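Local coordinates for uncharacterized protein (Neisseria gonorrhoeae, PDB 5V77) that is of unknown function, belongs to the NGO_1070-like family and folds as an all-beta chain that pairs with a second copy of itself, at residues G28-L33 against K48-L53; D70-L75 against V95-K100. All coordinates share one frame; numbering follows the deposited sequence.

Contact 1 comes first along the chain and closes before contact 2 opens. Their centres lie about 18 Å apart, on opposite sides of the centre of the chain, and their nearest atoms are about 5 Å apart without touching. Both reach the same antiparallel sheet, in which strands 43-58 and 98-103 are neighbours. Contact 1 is backbone pairing in the hairpin of strands 30-37 and 43-58. Contact 2 is apolar packing of the loop before strand 75-84 on the turn into strand 98-103. The two also meet between subunits: Asn-29 OD1 of one copy accepts a hydrogen bond from Leu-72 N of the other, and its ND2 makes a weaker one to Asp-70 O.

Contact 1 (G28-L33 against K48-L53); sequences GNTLTL and KCSNIL. With SO4 (sulfate ion), chain C.
Asn-29 O accepts two backbone N-H groups from the corner at 51-52 of the same chain. Ile-52 N lies 3.0 Å from Asn-29 O, tilted 33° from the carbonyl plane. The bond from Asn-51 N to the same oxygen is short at 2.7 Å but weak, because it is strongly bent. This grip lies at the corner beside the antiparallel hairpin of strands 30-37 and 43-58. Asn-51 has positive phi, and the chain turns a corner there. On the other side of strand 30-37, Asn-29 and Thr-30 both face Ser-25 in a classic beta bulge.

Further in, Leu-31 and Cys-49 form a hydrogen-bonded pair. Cys-49 N meets Leu-31 O at 2.7 Å, nearly straight, and Leu-31 N returns a bond to Cys-49 O. Thr-30 with Ser-50 and Thr-32 with Lys-48 are the flanking non-hydrogen-bonded pairs.

The two faces differ. On the face of Leu-31 and Cys-49, the side chains of Leu-31 and Ile-52 cross at about a right angle. Ile-52 CD1 touches Leu-31 CD1 at 3.8 Å and is as close to its CB. Cys-49 and Ile-52 also pack on Ile-101. On the other face, Thr-30 OG1 sits beside the backbone N (chi1 -64°), which leaves CG2 anti to it; CG2 rests 3.7 Å from Lys-48 CG. Asp-26 is hydrogen-bonded to Thr-30 OG1, and Glu-104 to Asn-51 ND2. A sulfate, probably from the crystallisation liquor, accepts a bond from Gly-28 N. One water donates to both Thr-30 OG1 and Asn-51 OD1, at 2.8 Å from each oxygen.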
loop_
_atom_site.group_PDB
_atom_site.type_symbol
_atom_site.label_atom_id
_atom_site.label_comp_id
_atom_site.label_asym_id
_atom_site.label_seq_id
_atom_site.Cartn_x
_atom_site.Cartn_y
_atom_site.Cartn_z
ATOM N N GLY A 28 -1.586 7.532 -8.458
ATOM C CA GLY A 28 -2.069 6.382 -7.720
ATOM C C GLY A 28 -2.283 5.119 -8.530
ATOM O O GLY A 28 -2.612 4.084 -7.939
ATOM N N ASN A 29 -2.097 5.157 -9.853
ATOM C CA ASN A 29 -2.373 3.991 -10.696
ATOM C C ASN A 29 -1.252 2.966 -10.707
ATOM O O ASN A 29 -1.461 1.848 -11.227
ATOM C CB ASN A 29 -2.653 4.426 -12.141
ATOM C CG ASN A 29 -3.975 5.160 -12.286
ATOM O OD1 ASN A 29 -4.784 5.214 -11.350
ATOM N ND2 ASN A 29 -4.210 5.720 -13.464
ATOM N N THR A 30 -0.072 3.323 -10.195
ATOM C CA THR A 30 1.110 2.478 -10.276
ATOM C C THR A 30 1.732 2.359 -8.899
ATOM O O THR A 30 1.788 3.346 -8.143
ATOM C CB THR A 30 2.131 3.052 -11.259
ATOM O OG1 THR A 30 1.560 3.040 -12.560
ATOM C CG2 THR A 30 3.431 2.221 -11.266
ATOM N N LEU A 31 2.181 1.147 -8.575
ATOM C CA LEU A 31 2.978 0.886 -7.383
ATOM C C LEU A 31 4.355 0.402 -7.802
ATOM O O LEU A 31 4.470 -0.521 -8.625
ATOM C CB LEU A 31 2.324 -0.171 -6.488
ATOM C CG LEU A 31 1.227 0.355 -5.557
ATOM C CD1 LEU A 31 0.494 -0.822 -4.970
ATOM C CD2 LEU A 31 1.861 1.205 -4.448
ATOM N N THR A 32 5.395 0.994 -7.222
ATOM C CA THR A 32 6.758 0.545 -7.489
ATOM C C THR A 32 7.386 0.090 -6.184
ATOM O O THR A 32 7.347 0.809 -5.173
ATOM C CB THR A 32 7.601 1.647 -8.145
ATOM O OG1 THR A 32 6.953 2.068 -9.355
ATOM C CG2 THR A 32 9.018 1.122 -8.504
ATOM N N LEU A 33 7.943 -1.109 -6.212
ATOM C CA LEU A 33 8.663 -1.684 -5.088
ATOM C C LEU A 33 10.145 -1.613 -5.412
ATOM O O LEU A 33 10.547 -2.025 -6.500
ATOM C CB LEU A 33 8.232 -3.136 -4.863
ATOM C CG LEU A 33 6.946 -3.391 -4.073
ATOM C CD1 LEU A 33 5.738 -2.774 -4.772
ATOM C CD2 LEU A 33 6.722 -4.893 -3.905
ATOM N N LYS A 48 7.625 -2.814 -11.015
ATOM C CA LYS A 48 6.634 -1.777 -11.300
ATOM C C LYS A 48 5.300 -2.439 -11.631
ATOM O O LYS A 48 5.210 -3.218 -12.591
ATOM C CB LYS A 48 7.103 -0.906 -12.464
ATOM C CG LYS A 48 6.120 0.224 -12.861
ATOM C CD LYS A 48 6.665 0.954 -14.096
ATOM C CE LYS A 48 5.663 1.929 -14.693
ATOM N NZ LYS A 48 6.267 2.683 -15.850
ATOM N N CYS A 49 4.275 -2.128 -10.847
ATOM C CA CYS A 49 2.945 -2.721 -10.999
ATOM C C CYS A 49 2.047 -1.625 -11.556
ATOM O O CYS A 49 1.679 -0.703 -10.830
ATOM C CB CYS A 49 2.443 -3.241 -9.660
ATOM S SG CYS A 49 3.597 -4.470 -8.900
ATOM N N SER A 50 1.712 -1.696 -12.847
ATOM C CA SER A 50 0.975 -0.617 -13.507
ATOM C C SER A 50 -0.509 -0.946 -13.632
ATOM O O SER A 50 -0.874 -2.041 -14.082
ATOM C CB SER A 50 1.543 -0.327 -14.901
ATOM O OG SER A 50 2.904 0.043 -14.796
ATOM N N ASN A 51 -1.354 0.034 -13.279
ATOM C CA ASN A 51 -2.810 -0.095 -13.271
ATOM C C ASN A 51 -3.209 -1.111 -12.215
ATOM O O ASN A 51 -3.566 -2.258 -12.510
ATOM C CB ASN A 51 -3.345 -0.441 -14.673
ATOM C CG ASN A 51 -3.134 0.691 -15.640
ATOM O OD1 ASN A 51 -2.816 1.811 -15.220
ATOM N ND2 ASN A 51 -3.281 0.423 -16.933
ATOM N N ILE A 52 -3.145 -0.670 -10.960
ATOM C CA ILE A 52 -3.341 -1.549 -9.820
ATOM C C ILE A 52 -4.765 -2.065 -9.777
ATOM O O ILE A 52 -5.734 -1.305 -9.935
ATOM C CB ILE A 52 -3.011 -0.792 -8.526
ATOM C CG1 ILE A 52 -1.540 -0.401 -8.543
ATOM C CG2 ILE A 52 -3.354 -1.645 -7.294
ATOM C CD1 ILE A 52 -0.619 -1.551 -8.493
ATOM N N LEU A 53 -4.899 -3.365 -9.533
ATOM C CA LEU A 53 -6.184 -3.981 -9.260
ATOM C C LEU A 53 -6.389 -4.143 -7.766
ATOM O O LEU A 53 -7.372 -3.638 -7.226
ATOM C CB LEU A 53 -6.302 -5.336 -9.975
ATOM C CG LEU A 53 -6.073 -5.183 -11.481
ATOM C CD1 LEU A 53 -6.022 -6.535 -12.155
ATOM C CD2 LEU A 53 -7.150 -4.314 -12.092
HETATM S S SO4 C . 0.974 10.116 -7.486
HETATM O O1 SO4 C . 1.595 10.615 -8.720
HETATM O O2 SO4 C . 0.809 8.663 -7.527
HETATM O O3 SO4 C . 1.830 10.452 -6.350
HETATM O O4 SO4 C . -0.331 10.753 -7.302
HETATM O O HOH W 1 -0.452 3.032 -14.474
#

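Contact 2 (D70-L75 against V95-K100); sequences DSLFPL and VGIIIK
Leu-72 is the first residue of 70-75 to touch the other segment, meeting Ile-97 through one methyl. Its CD1 lies 4.0 Å from Ile-97 CD1 and equally near Ile-97 CG2, and the two side chains cross obliquely. The other methyl, Leu-72 CD2, sits 3.8 Å above the plane of the Phe-73 ring, offset toward the rim. Phe-73 O accepts a hydrogen bond from Ser-71 OG, two residues earlier. A cis peptide then leads into Pro-74.

This buried packing sets the loop that leads into strand 75-84 against the turn between strands 89-94 and 98-103 of the antiparallel sheet. Leu-57 of strand 43-58 touches Leu-72, Ile-97 and Ile-99 there.

Leu-75 carries most of the contact. Its CG is anti to the backbone N (chi1 -177°), and both methyls meet the other segment. Leu-75 CD1 lies 3.8 Å from Val-95 CG2, with the side chains tip to tip, and also touches Ile-97 CD1. Leu-75 CD2 reaches the end of Ile-99, 4.0 Å from its CD1. No hydrogen bond crosses between the segments.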
loop_
_atom_site.group_PDB
_atom_site.type_symbol
_atom_site.label_atom_id
_atom_site.label_comp_id
_atom_site.label_asym_id
_atom_site.label_seq_id
_atom_site.Cartn_x
_atom_site.Cartn_y
_atom_site.Cartn_z
ATOM N N ASP A 70 12.504 -3.478 15.514
ATOM C CA ASP A 70 11.816 -4.300 14.529
ATOM C C ASP A 70 10.913 -3.434 13.659
ATOM O O ASP A 70 10.148 -2.610 14.172
ATOM C CB ASP A 70 11.002 -5.402 15.203
ATOM C CG ASP A 70 10.675 -6.539 14.252
ATOM O OD1 ASP A 70 10.972 -6.411 13.042
ATOM O OD2 ASP A 70 10.129 -7.561 14.715
ATOM N N SER A 71 10.999 -3.628 12.349
ATOM C CA SER A 71 10.201 -2.811 11.447
ATOM C C SER A 71 10.030 -3.539 10.122
ATOM O O SER A 71 10.735 -4.504 9.819
ATOM C CB SER A 71 10.835 -1.437 11.237
ATOM O OG SER A 71 12.028 -1.547 10.491
ATOM N N LEU A 72 9.065 -3.058 9.340
ATOM C CA LEU A 72 8.750 -3.702 8.071
ATOM C C LEU A 72 9.930 -3.629 7.109
ATOM O O LEU A 72 10.369 -4.651 6.575
ATOM C CB LEU A 72 7.510 -3.054 7.467
ATOM C CG LEU A 72 7.113 -3.467 6.049
ATOM C CD1 LEU A 72 6.767 -4.946 6.010
ATOM C CD2 LEU A 72 5.933 -2.599 5.569
ATOM N N PHE A 73 10.457 -2.429 6.879
ATOM C CA PHE A 73 11.598 -2.163 6.008
ATOM C C PHE A 73 12.875 -2.050 6.830
ATOM O O PHE A 73 12.860 -1.458 7.909
ATOM C CB PHE A 73 11.410 -0.862 5.227
ATOM C CG PHE A 73 10.171 -0.825 4.380
ATOM C CD1 PHE A 73 9.745 -1.939 3.668
ATOM C CD2 PHE A 73 9.433 0.343 4.289
ATOM C CE1 PHE A 73 8.592 -1.882 2.873
ATOM C CE2 PHE A 73 8.281 0.412 3.501
ATOM C CZ PHE A 73 7.852 -0.695 2.807
ATOM N N PRO A 74 14.011 -2.586 6.351
ATOM C CA PRO A 74 14.157 -3.326 5.090
ATOM C C PRO A 74 13.595 -4.729 5.236
ATOM O O PRO A 74 13.761 -5.339 6.286
ATOM C CB PRO A 74 15.681 -3.370 4.863
ATOM C CG PRO A 74 16.277 -2.468 5.904
ATOM C CD PRO A 74 15.298 -2.405 7.033
ATOM N N LEU A 75 12.925 -5.236 4.214
ATOM C CA LEU A 75 12.304 -6.552 4.280
ATOM C C LEU A 75 13.107 -7.512 3.410
ATOM O O LEU A 75 13.073 -7.414 2.182
ATOM C CB LEU A 75 10.848 -6.464 3.826
ATOM C CG LEU A 75 9.990 -7.729 3.878
ATOM C CD1 LEU A 75 9.748 -8.137 5.327
ATOM C CD2 LEU A 75 8.663 -7.501 3.143
ATOM N N VAL A 95 6.913 -13.756 3.501
ATOM C CA VAL A 95 8.042 -13.867 4.423
ATOM C C VAL A 95 7.551 -13.653 5.848
ATOM O O VAL A 95 8.136 -12.885 6.623
ATOM C CB VAL A 95 9.155 -12.866 4.066
ATOM C CG1 VAL A 95 9.781 -13.249 2.744
ATOM C CG2 VAL A 95 8.604 -11.450 3.984
ATOM N N GLY A 96 6.479 -14.342 6.206
ATOM C CA GLY A 96 5.831 -14.086 7.475
ATOM C C GLY A 96 4.857 -12.955 7.249
ATOM O O GLY A 96 3.644 -13.154 7.269
ATOM N N ILE A 97 5.394 -11.763 6.998
ATOM C CA ILE A 97 4.606 -10.706 6.387
ATOM C C ILE A 97 4.238 -11.147 4.977
ATOM O O ILE A 97 5.031 -11.801 4.289
ATOM C CB ILE A 97 5.422 -9.403 6.402
ATOM C CG1 ILE A 97 5.582 -8.918 7.847
ATOM C CG2 ILE A 97 4.814 -8.350 5.506
ATOM C CD1 ILE A 97 6.912 -8.289 8.118
ATOM N N ILE A 98 3.025 -10.824 4.542
ATOM C CA ILE A 98 2.551 -11.175 3.206
ATOM C C ILE A 98 2.168 -9.909 2.453
ATOM O O ILE A 98 1.455 -9.053 2.985
ATOM C CB ILE A 98 1.364 -12.153 3.269
ATOM C CG1 ILE A 98 1.830 -13.472 3.894
ATOM C CG2 ILE A 98 0.775 -12.375 1.886
ATOM C CD1 ILE A 98 0.859 -14.617 3.739
ATOM N N ILE A 99 2.648 -9.796 1.214
ATOM C CA ILE A 99 2.296 -8.714 0.309
ATOM C C ILE A 99 1.819 -9.337 -0.995
ATOM O O ILE A 99 2.518 -10.173 -1.577
ATOM C CB ILE A 99 3.482 -7.764 0.046
ATOM C CG1 ILE A 99 3.874 -7.022 1.327
ATOM C CG2 ILE A 99 3.116 -6.744 -1.074
ATOM C CD1 ILE A 99 5.274 -6.411 1.289
ATOM N N LYS A 100 0.635 -8.932 -1.457
ATOM C CA LYS A 100 0.097 -9.399 -2.732
ATOM C C LYS A 100 -0.295 -8.177 -3.540
ATOM O O LYS A 100 -0.966 -7.281 -3.019
ATOM C CB LYS A 100 -1.137 -10.295 -2.554
ATOM C CG LYS A 100 -0.901 -11.627 -1.853
ATOM C CD LYS A 100 -2.162 -12.491 -1.948
ATOM C CE LYS A 100 -2.005 -13.817 -1.224
ATOM N NZ LYS A 100 -3.250 -14.640 -1.294
#